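Local coordinates for mutual gliding-motility protein MglA (Myxococcus xanthus DK 1622, PDB 6H17) that acts as an intracellular small GTPase switch that coordinates social and adventurous gliding motility and controls the direction and speed of gliding, at residues I138-R143 and A157-N162; V149-M154 and E165-A170; G98-A103 and K181-L186. All coordinates share one frame; numbering follows the deposited sequence.

Contact 1: I138-R143 and A157-N162; sequences IQYNKR and ALNHRN. With GSP (5'-guanosine-diphosphate-monothiophosphate), chain C.
Y140 and N159 meet where the phenol oxygen of the tyrosine comes up against the asparagine's methylene, Y140 OH 3.3 Å from N159 CB. The two side chains cross at about a right angle, ring and amide planes 63° apart. Their polar ends look to other partners: Y140 OH bonds to E165, and N159 ND2 to the carbonyl oxygen of I163. Beside them, a first torsion of -170° swings CG1 of I138 away from the backbone N and brings its terminal methyl to the base of the leucine, I138 CD1 lying 3.8 Å from L158 CB.

The strand ends at N141, first residue of the NKxD guanine-recognition motif, which D144, itself bonded to GSP, completes. N141 ND2 donates to GSP N7 over 3.0 Å. The extended chain of K142 lies along one face of the base, K142 CG 3.5 Å from GSP C6 and K142 CE 3.8 Å from GSP N9. Its ammonium group pairs with D104 and bonds to the carbonyl oxygen of L22, fixing the chain's end. Cut back to an alanine, the residue would lose the methylenes beyond CB, and is likely to leave most of that face without cover and D104 without its charged mate.

Outside this first shell, strand 136-141 runs beside strands 98-104 and 165-167, while L158, at the end of helix 151-158, also packs on M114 and L117 of helix 110-125.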
loop_
_atom_site.group_PDB
_atom_site.type_symbol
_atom_site.label_atom_id
_atom_site.label_comp_id
_atom_site.label_asym_id
_atom_site.label_seq_id
_atom_site.Cartn_x
_atom_site.Cartn_y
_atom_site.Cartn_z
ATOM N N ILE A 138 -6.332 5.778 -0.585
ATOM C CA ILE A 138 -5.306 6.818 -0.556
ATOM C C ILE A 138 -5.125 7.336 0.866
ATOM O O ILE A 138 -6.101 7.542 1.605
ATOM C CB ILE A 138 -5.596 7.960 -1.556
ATOM C CG1 ILE A 138 -4.366 8.886 -1.653
ATOM C CG2 ILE A 138 -6.841 8.731 -1.204
ATOM C CD1 ILE A 138 -4.334 9.716 -2.954
ATOM N N GLN A 139 -3.874 7.552 1.242
ATOM C CA GLN A 139 -3.502 8.075 2.545
ATOM C C GLN A 139 -2.791 9.404 2.381
ATOM O O GLN A 139 -1.821 9.504 1.620
ATOM C CB GLN A 139 -2.581 7.080 3.242
ATOM C CG GLN A 139 -2.203 7.492 4.653
ATOM C CD GLN A 139 -1.197 6.569 5.274
ATOM O OE1 GLN A 139 0.008 6.801 5.195
ATOM N NE2 GLN A 139 -1.684 5.495 5.905
ATOM N N TYR A 140 -3.256 10.419 3.093
ATOM C CA TYR A 140 -2.599 11.723 3.123
ATOM C C TYR A 140 -1.725 11.741 4.368
ATOM O O TYR A 140 -2.187 12.064 5.462
ATOM C CB TYR A 140 -3.614 12.857 3.129
ATOM C CG TYR A 140 -4.661 12.785 2.032
ATOM C CD1 TYR A 140 -4.339 12.390 0.732
ATOM C CD2 TYR A 140 -5.986 13.095 2.302
ATOM C CE1 TYR A 140 -5.319 12.335 -0.267
ATOM C CE2 TYR A 140 -6.956 13.035 1.320
ATOM C CZ TYR A 140 -6.606 12.649 0.043
ATOM O OH TYR A 140 -7.563 12.573 -0.962
ATOM N N ASN A 141 -0.461 11.373 4.198
ATOM C CA ASN A 141 0.458 11.206 5.317
ATOM C C ASN A 141 1.170 12.516 5.626
ATOM O O ASN A 141 1.136 13.486 4.863
ATOM C CB ASN A 141 1.444 10.072 5.009
ATOM C CG ASN A 141 2.224 9.629 6.208
ATOM O OD1 ASN A 141 1.697 9.584 7.329
ATOM N ND2 ASN A 141 3.494 9.314 6.007
ATOM N N LYS A 142 1.816 12.539 6.780
ATOM C CA LYS A 142 2.568 13.712 7.260
ATOM C C LYS A 142 1.656 14.899 7.579
ATOM O O LYS A 142 2.029 16.060 7.395
ATOM C CB LYS A 142 3.732 14.116 6.348
ATOM C CG LYS A 142 4.557 12.929 5.848
ATOM C CD LYS A 142 5.982 13.322 5.505
ATOM C CE LYS A 142 6.755 12.127 4.980
ATOM N NZ LYS A 142 8.078 12.559 4.419
ATOM N N ARG A 143 0.484 14.616 8.163
ATOM C CA ARG A 143 -0.435 15.680 8.547
ATOM C C ARG A 143 0.108 16.544 9.670
ATOM O O ARG A 143 -0.424 17.634 9.900
ATOM C CB ARG A 143 -1.795 15.117 8.978
ATOM C CG ARG A 143 -2.517 14.283 7.933
ATOM C CD ARG A 143 -2.668 14.982 6.602
ATOM N NE ARG A 143 -3.225 16.317 6.775
ATOM C CZ ARG A 143 -3.130 17.297 5.887
ATOM N NH1 ARG A 143 -2.549 17.089 4.726
ATOM N NH2 ARG A 143 -3.658 18.483 6.148
ATOM N N ALA A 157 -6.482 17.480 -5.519
ATOM C CA ALA A 157 -5.329 17.210 -6.362
ATOM C C ALA A 157 -5.174 15.733 -6.702
ATOM O O ALA A 157 -4.700 15.404 -7.790
ATOM C CB ALA A 157 -4.059 17.682 -5.661
ATOM N N LEU A 158 -5.519 14.823 -5.778
ATOM C CA LEU A 158 -5.106 13.430 -5.882
ATOM C C LEU A 158 -6.237 12.416 -5.818
ATOM O O LEU A 158 -5.963 11.226 -6.007
ATOM C CB LEU A 158 -4.104 13.081 -4.765
ATOM C CG LEU A 158 -2.811 13.887 -4.764
ATOM C CD1 LEU A 158 -2.042 13.648 -3.465
ATOM C CD2 LEU A 158 -1.932 13.589 -5.963
ATOM N N ASN A 159 -7.469 12.820 -5.526
ATOM C CA ASN A 159 -8.560 11.866 -5.328
ATOM C C ASN A 159 -9.791 12.302 -6.106
ATOM O O ASN A 159 -10.845 12.587 -5.550
ATOM C CB ASN A 159 -8.899 11.689 -3.851
ATOM C CG ASN A 159 -9.815 10.512 -3.603
ATOM O OD1 ASN A 159 -10.099 9.721 -4.509
ATOM N ND2 ASN A 159 -10.280 10.384 -2.376
ATOM N N HIS A 160 -9.660 12.308 -7.429
ATOM C CA HIS A 160 -10.732 12.805 -8.279
ATOM C C HIS A 160 -11.942 11.882 -8.279
ATOM O O HIS A 160 -13.064 12.343 -8.532
ATOM C CB HIS A 160 -10.203 12.983 -9.706
ATOM C CG HIS A 160 -9.104 13.997 -9.819
ATOM N ND1 HIS A 160 -8.333 14.137 -10.955
ATOM C CD2 HIS A 160 -8.649 14.920 -8.939
ATOM C CE1 HIS A 160 -7.451 15.103 -10.767
ATOM N NE2 HIS A 160 -7.624 15.597 -9.555
ATOM N N ARG A 161 -11.747 10.594 -8.008
ATOM C CA ARG A 161 -12.826 9.618 -8.019
ATOM C C ARG A 161 -13.415 9.343 -6.639
ATOM O O ARG A 161 -14.240 8.432 -6.502
ATOM C CB ARG A 161 -12.346 8.297 -8.616
ATOM C CG ARG A 161 -12.014 8.326 -10.099
ATOM C CD ARG A 161 -11.836 6.905 -10.642
ATOM N NE ARG A 161 -10.435 6.496 -10.783
ATOM C CZ ARG A 161 -9.656 6.074 -9.786
ATOM N NH1 ARG A 161 -10.112 6.014 -8.543
ATOM N NH2 ARG A 161 -8.404 5.720 -10.034
ATOM N N ASN A 162 -12.992 10.085 -5.617
ATOM C CA ASN A 162 -13.518 9.948 -4.258
ATOM C C ASN A 162 -13.509 8.500 -3.776
ATOM O O ASN A 162 -14.482 7.976 -3.228
ATOM C CB ASN A 162 -14.894 10.601 -4.123
ATOM C CG ASN A 162 -14.814 12.118 -4.173
ATOM O OD1 ASN A 162 -14.338 12.756 -3.232
ATOM N ND2 ASN A 162 -15.265 12.699 -5.278
HETATM P PG GSP C . 11.307 5.029 0.033
HETATM O O3B GSP C . 10.543 5.854 1.247
HETATM S S1G GSP C . 12.770 6.093 -0.462
HETATM O O2G GSP C . 11.649 3.647 0.628
HETATM O O3G GSP C . 10.254 4.871 -1.069
HETATM P PB GSP C . 9.355 5.458 2.218
HETATM O O1B GSP C . 8.054 5.860 1.631
HETATM O O2B GSP C . 9.471 4.044 2.642
HETATM P PA GSP C . 9.878 6.116 4.988
HETATM O O1A GSP C . 8.719 5.431 5.538
HETATM O O2A GSP C . 11.195 5.495 5.162
HETATM O O3A GSP C . 9.647 6.453 3.451
HETATM O "O5'" GSP C . 9.847 7.591 5.596
HETATM C "C5'" GSP C . 10.818 8.549 5.204
HETATM C "C4'" GSP C . 11.023 9.578 6.310
HETATM O "O4'" GSP C . 9.789 10.286 6.542
HETATM C "C3'" GSP C . 11.403 8.938 7.619
HETATM O "O3'" GSP C . 12.356 9.750 8.284
HETATM C "C2'" GSP C . 10.115 8.892 8.438
HETATM O "O2'" GSP C . 10.279 8.911 9.826
HETATM C "C1'" GSP C . 9.432 10.162 7.909
HETATM N N9 GSP C . 7.980 10.158 8.031
HETATM C C8 GSP C . 7.148 9.177 7.590
HETATM N N7 GSP C . 5.871 9.506 7.873
HETATM C C5 GSP C . 5.903 10.721 8.506
HETATM C C6 GSP C . 4.907 11.537 9.038
HETATM O O6 GSP C . 3.677 11.289 9.016
HETATM N N1 GSP C . 5.328 12.689 9.624
HETATM C C2 GSP C . 6.648 13.059 9.681
HETATM N N2 GSP C . 6.968 14.206 10.254
HETATM N N3 GSP C . 7.633 12.280 9.178
HETATM C C4 GSP C . 7.225 11.130 8.611
#

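Contact 2: V149-M154 and E165-A170; sequences VTVEEM and EYQAVA. With GSP (5'-guanosine-diphosphate-monothiophosphate), chain C.
E165 OE1, on the carboxylate that V151 CG1 approaches, is gripped twice, by N159 ND2 as well as by the Y140 hydroxyl, while E165 OE2 forms a salt bridge with R155. With both oxygens engaged, the group is fixed in rotation beside the helix, V151 CG1 standing 4.3 Å from E165 OE2. The setting is a beta-alpha-beta crossover, in which helix 151-158 links the parallel strands 136-141 and 165-167 and its first turn packs over the last strand.

That turn opens with a capping box. T150, the N-cap, accepts from the backbone of E153 through a bond of 3.2 Å between E153 N and T150 OG1; the reciprocal bond, from T150 N to E153 OE2, is weak.

Beyond the strand, the 165-170 segment runs on to the nucleotide. The single N-H of A170 is shared between GSP O6, a weak bond of 3.2 Å from A170 N bent to 130° at the hydrogen, and N141 OD1, so the NKxD asparagine helps to position this amide. V169 packs beside the same oxygen, its CG1 methyl 3.7 Å from GSP O6. The arrangement is consistent with the base-binding loop that follows this strand in Ras-like GTPases.

Q167 closes the contact at the surface. Extended beyond CG (chi2 -165°), it carries its amide to V151, and Q167 OE1 takes a weak bond from R143 NE. The CG2 methyl of V151 sits over the amide face, 3.4 Å from Q167 CD and 3.7 Å from both Q167 OE1 and Q167 NE2.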
loop_
_atom_site.group_PDB
_atom_site.type_symbol
_atom_site.label_atom_id
_atom_site.label_comp_id
_atom_site.label_asym_id
_atom_site.label_seq_id
_atom_site.Cartn_x
_atom_site.Cartn_y
_atom_site.Cartn_z
ATOM N N VAL A 149 -0.204 20.437 2.959
ATOM C CA VAL A 149 -1.346 20.967 2.211
ATOM C C VAL A 149 -2.633 20.631 2.954
ATOM O O VAL A 149 -2.703 19.666 3.710
ATOM C CB VAL A 149 -1.280 20.300 0.817
ATOM C CG1 VAL A 149 -2.530 20.540 -0.011
ATOM C CG2 VAL A 149 -0.041 20.805 0.069
ATOM N N THR A 150 -3.671 21.440 2.759
ATOM C CA THR A 150 -4.917 21.123 3.448
ATOM C C THR A 150 -5.515 19.829 2.890
ATOM O O THR A 150 -5.246 19.424 1.757
ATOM C CB THR A 150 -5.947 22.249 3.316
ATOM O OG1 THR A 150 -6.444 22.263 1.973
ATOM C CG2 THR A 150 -5.361 23.585 3.670
ATOM N N VAL A 151 -6.331 19.163 3.709
ATOM C CA VAL A 151 -6.918 17.895 3.279
ATOM C C VAL A 151 -7.793 18.106 2.048
ATOM O O VAL A 151 -7.783 17.306 1.107
ATOM C CB VAL A 151 -7.699 17.236 4.430
ATOM C CG1 VAL A 151 -8.476 16.031 3.887
ATOM C CG2 VAL A 151 -6.769 16.824 5.530
ATOM N N GLU A 152 -8.562 19.189 2.032
ATOM C CA GLU A 152 -9.415 19.466 0.888
ATOM C C GLU A 152 -8.586 19.623 -0.376
ATOM O O GLU A 152 -8.978 19.151 -1.447
ATOM C CB GLU A 152 -10.232 20.728 1.146
ATOM C CG GLU A 152 -11.244 21.028 0.059
ATOM C CD GLU A 152 -12.031 22.302 0.321
ATOM O OE1 GLU A 152 -12.965 22.590 -0.456
ATOM O OE2 GLU A 152 -11.718 23.014 1.300
ATOM N N GLU A 153 -7.437 20.291 -0.276
ATOM C CA GLU A 153 -6.580 20.453 -1.444
ATOM C C GLU A 153 -5.929 19.133 -1.859
ATOM O O GLU A 153 -5.735 18.884 -3.058
ATOM C CB GLU A 153 -5.518 21.517 -1.178
ATOM C CG GLU A 153 -6.047 22.909 -1.090
ATOM C CD GLU A 153 -5.117 23.825 -0.280
ATOM O OE1 GLU A 153 -5.532 24.957 -0.005
ATOM O OE2 GLU A 153 -4.004 23.405 0.096
ATOM N N MET A 154 -5.583 18.276 -0.893
ATOM C CA MET A 154 -5.068 16.950 -1.233
ATOM C C MET A 154 -6.104 16.151 -2.012
ATOM O O MET A 154 -5.778 15.500 -3.016
ATOM C CB MET A 154 -4.702 16.184 0.037
ATOM C CG MET A 154 -3.492 16.727 0.784
ATOM S SD MET A 154 -1.879 16.559 -0.033
ATOM C CE MET A 154 -1.550 14.840 0.186
ATOM N N GLU A 165 -10.242 7.644 1.586
ATOM C CA GLU A 165 -9.067 8.450 1.902
ATOM C C GLU A 165 -8.928 8.582 3.409
ATOM O O GLU A 165 -9.929 8.664 4.132
ATOM C CB GLU A 165 -9.150 9.842 1.270
ATOM C CG GLU A 165 -10.365 10.648 1.706
ATOM C CD GLU A 165 -10.388 12.045 1.119
ATOM O OE1 GLU A 165 -10.068 12.221 -0.076
ATOM O OE2 GLU A 165 -10.699 12.989 1.865
ATOM N N TYR A 166 -7.689 8.584 3.883
ATOM C CA TYR A 166 -7.386 8.657 5.310
ATOM C C TYR A 166 -6.245 9.625 5.564
ATOM O O TYR A 166 -5.189 9.522 4.936
ATOM C CB TYR A 166 -7.027 7.268 5.871
ATOM C CG TYR A 166 -8.222 6.365 5.828
ATOM C CD1 TYR A 166 -9.124 6.352 6.872
ATOM C CD2 TYR A 166 -8.480 5.579 4.724
ATOM C CE1 TYR A 166 -10.257 5.563 6.829
ATOM C CE2 TYR A 166 -9.616 4.791 4.665
ATOM C CZ TYR A 166 -10.482 4.793 5.716
ATOM O OH TYR A 166 -11.623 3.989 5.664
ATOM N N GLN A 167 -6.435 10.525 6.518
ATOM C CA GLN A 167 -5.345 11.325 7.058
ATOM C C GLN A 167 -4.441 10.446 7.907
ATOM O O GLN A 167 -4.928 9.601 8.661
ATOM C CB GLN A 167 -5.901 12.410 7.977
ATOM C CG GLN A 167 -6.584 13.533 7.286
ATOM C CD GLN A 167 -6.755 14.709 8.228
ATOM O OE1 GLN A 167 -5.778 15.296 8.705
ATOM N NE2 GLN A 167 -7.991 15.035 8.527
ATOM N N ALA A 168 -3.130 10.671 7.821
ATOM C CA ALA A 168 -2.199 9.876 8.603
ATOM C C ALA A 168 -1.009 10.667 9.116
ATOM O O ALA A 168 -0.598 11.685 8.537
ATOM C CB ALA A 168 -1.680 8.684 7.812
ATOM N N VAL A 169 -0.465 10.158 10.226
ATOM C CA VAL A 169 0.854 10.532 10.741
ATOM C C VAL A 169 1.523 9.186 11.030
ATOM O O VAL A 169 1.389 8.630 12.127
ATOM C CB VAL A 169 0.794 11.409 11.992
ATOM C CG1 VAL A 169 2.193 11.813 12.417
ATOM C CG2 VAL A 169 -0.051 12.631 11.751
ATOM N N ALA A 170 2.183 8.622 10.028
ATOM C CA ALA A 170 2.551 7.213 10.136
ATOM C C ALA A 170 3.425 6.899 11.347
ATOM O O ALA A 170 3.208 5.836 11.965
ATOM C CB ALA A 170 3.176 6.721 8.827
HETATM P PG GSP C . 11.307 5.029 0.033
HETATM O O3B GSP C . 10.543 5.854 1.247
HETATM S S1G GSP C . 12.770 6.093 -0.462
HETATM O O2G GSP C . 11.649 3.647 0.628
HETATM O O3G GSP C . 10.254 4.871 -1.069
HETATM P PB GSP C . 9.355 5.458 2.218
HETATM O O1B GSP C . 8.054 5.860 1.631
HETATM O O2B GSP C . 9.471 4.044 2.642
HETATM P PA GSP C . 9.878 6.116 4.988
HETATM O O1A GSP C . 8.719 5.431 5.538
HETATM O O2A GSP C . 11.195 5.495 5.162
HETATM O O3A GSP C . 9.647 6.453 3.451
HETATM O "O5'" GSP C . 9.847 7.591 5.596
HETATM C "C5'" GSP C . 10.818 8.549 5.204
HETATM C "C4'" GSP C . 11.023 9.578 6.310
HETATM O "O4'" GSP C . 9.789 10.286 6.542
HETATM C "C3'" GSP C . 11.403 8.938 7.619
HETATM O "O3'" GSP C . 12.356 9.750 8.284
HETATM C "C2'" GSP C . 10.115 8.892 8.438
HETATM O "O2'" GSP C . 10.279 8.911 9.826
HETATM C "C1'" GSP C . 9.432 10.162 7.909
HETATM N N9 GSP C . 7.980 10.158 8.031
HETATM C C8 GSP C . 7.148 9.177 7.590
HETATM N N7 GSP C . 5.871 9.506 7.873
HETATM C C5 GSP C . 5.903 10.721 8.506
HETATM C C6 GSP C . 4.907 11.537 9.038
HETATM O O6 GSP C . 3.677 11.289 9.016
HETATM N N1 GSP C . 5.328 12.689 9.624
HETATM C C2 GSP C . 6.648 13.059 9.681
HETATM N N2 GSP C . 6.968 14.206 10.254
HETATM N N3 GSP C . 7.633 12.280 9.178
HETATM C C4 GSP C . 7.225 11.130 8.611
#

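Contact 3: G98-A103 and K181-L186; sequences GVVFVA and KAVAKL
Buried packing of a helix on a sheet brings V183 of helix 176-193 against G98, V99 and V100 at the start of strand 98-104, near the centre of the chain. The two segments run nearly antiparallel, their axes 158° apart and 8.4 Å from each other at closest approach. V183 supplies the whole helix side of the contact, dividing its two methyls between different partners. Its CG1 lies between the backbone N and the carbonyl carbon (chi1 74°), facing V100, and V183 CG1 comes within 3.8 Å of V100 CG2. The other methyl settles over the strand backbone, V183 CG2 lying 3.8 Å from V99 O and 4.2 Å from G98 CA.

The absence of a side chain at G98 matters for this fit, since a beta carbon there would point at the helix and come only about 3.1 Å from V183 CG2. The Ras-like fold explains the layering: a central sheet is covered by helices on both faces. Strand 98-104 lies between strands 10-18 and 136-141, parallel to each, and V183 spreads across two of these strands by also touching V137. V99 points away from the helix and packs on L120 of helix 110-125, and F101 likewise reaches S116 and L117 there. Between nearest atoms, the side chain of V100 is about 7 Å from that of K25, a lysine bonded to the nucleotide, and about 11 Å from the nucleotide itself.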
loop_
_atom_site.group_PDB
_atom_site.type_symbol
_atom_site.label_atom_id
_atom_site.label_comp_id
_atom_site.label_asym_id
_atom_site.label_seq_id
_atom_site.Cartn_x
_atom_site.Cartn_y
_atom_site.Cartn_z
ATOM N N GLY A 98 -4.561 -5.320 -3.892
ATOM C CA GLY A 98 -5.028 -4.010 -3.463
ATOM C C GLY A 98 -3.849 -3.083 -3.302
ATOM O O GLY A 98 -2.730 -3.529 -3.027
ATOM N N VAL A 99 -4.105 -1.788 -3.459
ATOM C CA VAL A 99 -3.057 -0.777 -3.379
ATOM C C VAL A 99 -3.426 0.298 -2.371
ATOM O O VAL A 99 -4.581 0.731 -2.285
ATOM C CB VAL A 99 -2.798 -0.133 -4.753
ATOM C CG1 VAL A 99 -1.844 1.042 -4.642
ATOM C CG2 VAL A 99 -2.248 -1.150 -5.729
ATOM N N VAL A 100 -2.431 0.735 -1.607
ATOM C CA VAL A 100 -2.518 1.936 -0.783
ATOM C C VAL A 100 -1.549 2.924 -1.395
ATOM O O VAL A 100 -0.343 2.636 -1.479
ATOM C CB VAL A 100 -2.133 1.668 0.677
ATOM C CG1 VAL A 100 -2.120 2.975 1.453
ATOM C CG2 VAL A 100 -3.072 0.661 1.322
ATOM N N PHE A 101 -2.046 4.082 -1.824
ATOM C CA PHE A 101 -1.167 5.157 -2.267
ATOM C C PHE A 101 -0.911 6.076 -1.084
ATOM O O PHE A 101 -1.850 6.680 -0.558
ATOM C CB PHE A 101 -1.753 5.947 -3.429
ATOM C CG PHE A 101 -0.796 6.969 -3.966
ATOM C CD1 PHE A 101 -0.779 8.282 -3.495
ATOM C CD2 PHE A 101 0.131 6.600 -4.922
ATOM C CE1 PHE A 101 0.126 9.204 -3.996
ATOM C CE2 PHE A 101 1.048 7.511 -5.417
ATOM C CZ PHE A 101 1.028 8.804 -4.981
ATOM N N VAL A 102 0.342 6.204 -0.677
ATOM C CA VAL A 102 0.745 7.050 0.434
ATOM C C VAL A 102 1.257 8.354 -0.155
ATOM O O VAL A 102 2.318 8.391 -0.784
ATOM C CB VAL A 102 1.810 6.378 1.305
ATOM C CG1 VAL A 102 2.212 7.287 2.456
ATOM C CG2 VAL A 102 1.325 5.023 1.830
ATOM N N ALA A 103 0.503 9.434 0.024
ATOM C CA ALA A 103 0.912 10.749 -0.449
ATOM C C ALA A 103 1.611 11.503 0.671
ATOM O O ALA A 103 1.200 11.450 1.837
ATOM C CB ALA A 103 -0.314 11.523 -0.909
ATOM N N LYS A 181 -7.114 -1.508 7.182
ATOM C CA LYS A 181 -8.361 -2.251 7.296
ATOM C C LYS A 181 -9.281 -1.929 6.140
ATOM O O LYS A 181 -10.023 -2.802 5.676
ATOM C CB LYS A 181 -9.018 -1.965 8.645
ATOM C CG LYS A 181 -8.279 -2.610 9.800
ATOM C CD LYS A 181 -8.686 -2.048 11.153
ATOM C CE LYS A 181 -8.123 -2.893 12.295
ATOM N NZ LYS A 181 -7.279 -4.042 11.831
ATOM N N ALA A 182 -9.260 -0.694 5.654
ATOM C CA ALA A 182 -10.122 -0.322 4.534
ATOM C C ALA A 182 -9.740 -1.090 3.271
ATOM O O ALA A 182 -10.600 -1.657 2.590
ATOM C CB ALA A 182 -10.084 1.191 4.295
ATOM N N VAL A 183 -8.460 -1.124 2.936
ATOM C CA VAL A 183 -8.070 -1.823 1.712
ATOM C C VAL A 183 -8.250 -3.333 1.862
ATOM O O VAL A 183 -8.654 -4.012 0.913
ATOM C CB VAL A 183 -6.659 -1.427 1.247
ATOM C CG1 VAL A 183 -5.591 -2.051 2.112
ATOM C CG2 VAL A 183 -6.480 -1.823 -0.233
ATOM N N ALA A 184 -7.976 -3.875 3.050
ATOM C CA ALA A 184 -8.128 -5.312 3.254
ATOM C C ALA A 184 -9.578 -5.736 3.107
ATOM O O ALA A 184 -9.867 -6.785 2.510
ATOM C CB ALA A 184 -7.591 -5.733 4.622
ATOM N N LYS A 185 -10.513 -4.921 3.603
ATOM C CA LYS A 185 -11.931 -5.235 3.446
ATOM C C LYS A 185 -12.339 -5.210 1.975
ATOM O O LYS A 185 -13.100 -6.073 1.526
ATOM C CB LYS A 185 -12.765 -4.264 4.276
ATOM C CG LYS A 185 -14.265 -4.505 4.214
ATOM C CD LYS A 185 -14.999 -3.611 5.201
ATOM C CE LYS A 185 -16.486 -3.925 5.206
ATOM N NZ LYS A 185 -17.279 -2.918 5.964
ATOM N N LEU A 186 -11.848 -4.233 1.203
ATOM C CA LEU A 186 -12.151 -4.200 -0.223
ATOM C C LEU A 186 -11.627 -5.445 -0.933
ATOM O O LEU A 186 -12.307 -6.000 -1.803
ATOM C CB LEU A 186 -11.557 -2.945 -0.861
ATOM C CG LEU A 186 -12.201 -1.633 -0.429
ATOM C CD1 LEU A 186 -11.405 -0.454 -1.012
ATOM C CD2 LEU A 186 -13.653 -1.547 -0.831
#

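Overall arrangement
The three contacts illustrate how a Ras-like GTPase hangs base recognition and helix packing on one central sheet. Contacts 1 and 2, their centres about 6 Å apart, share the beta-alpha-beta unit of strand 136-141, helix 151-158 and strand 165-167; their segments alternate along the chain, and both touch the guanine. The centre of contact 3 is about 12 Å from that of contact 1 and about 15 Å from that of contact 2; its segments bracket both in sequence. Backbone bonds between Q139 and both F101 and A103 tie its strand to that of contact 1, while Y166 of contact 2 packs on A182 of its helix. Base recognition and core packing thus fall on neighbouring strands.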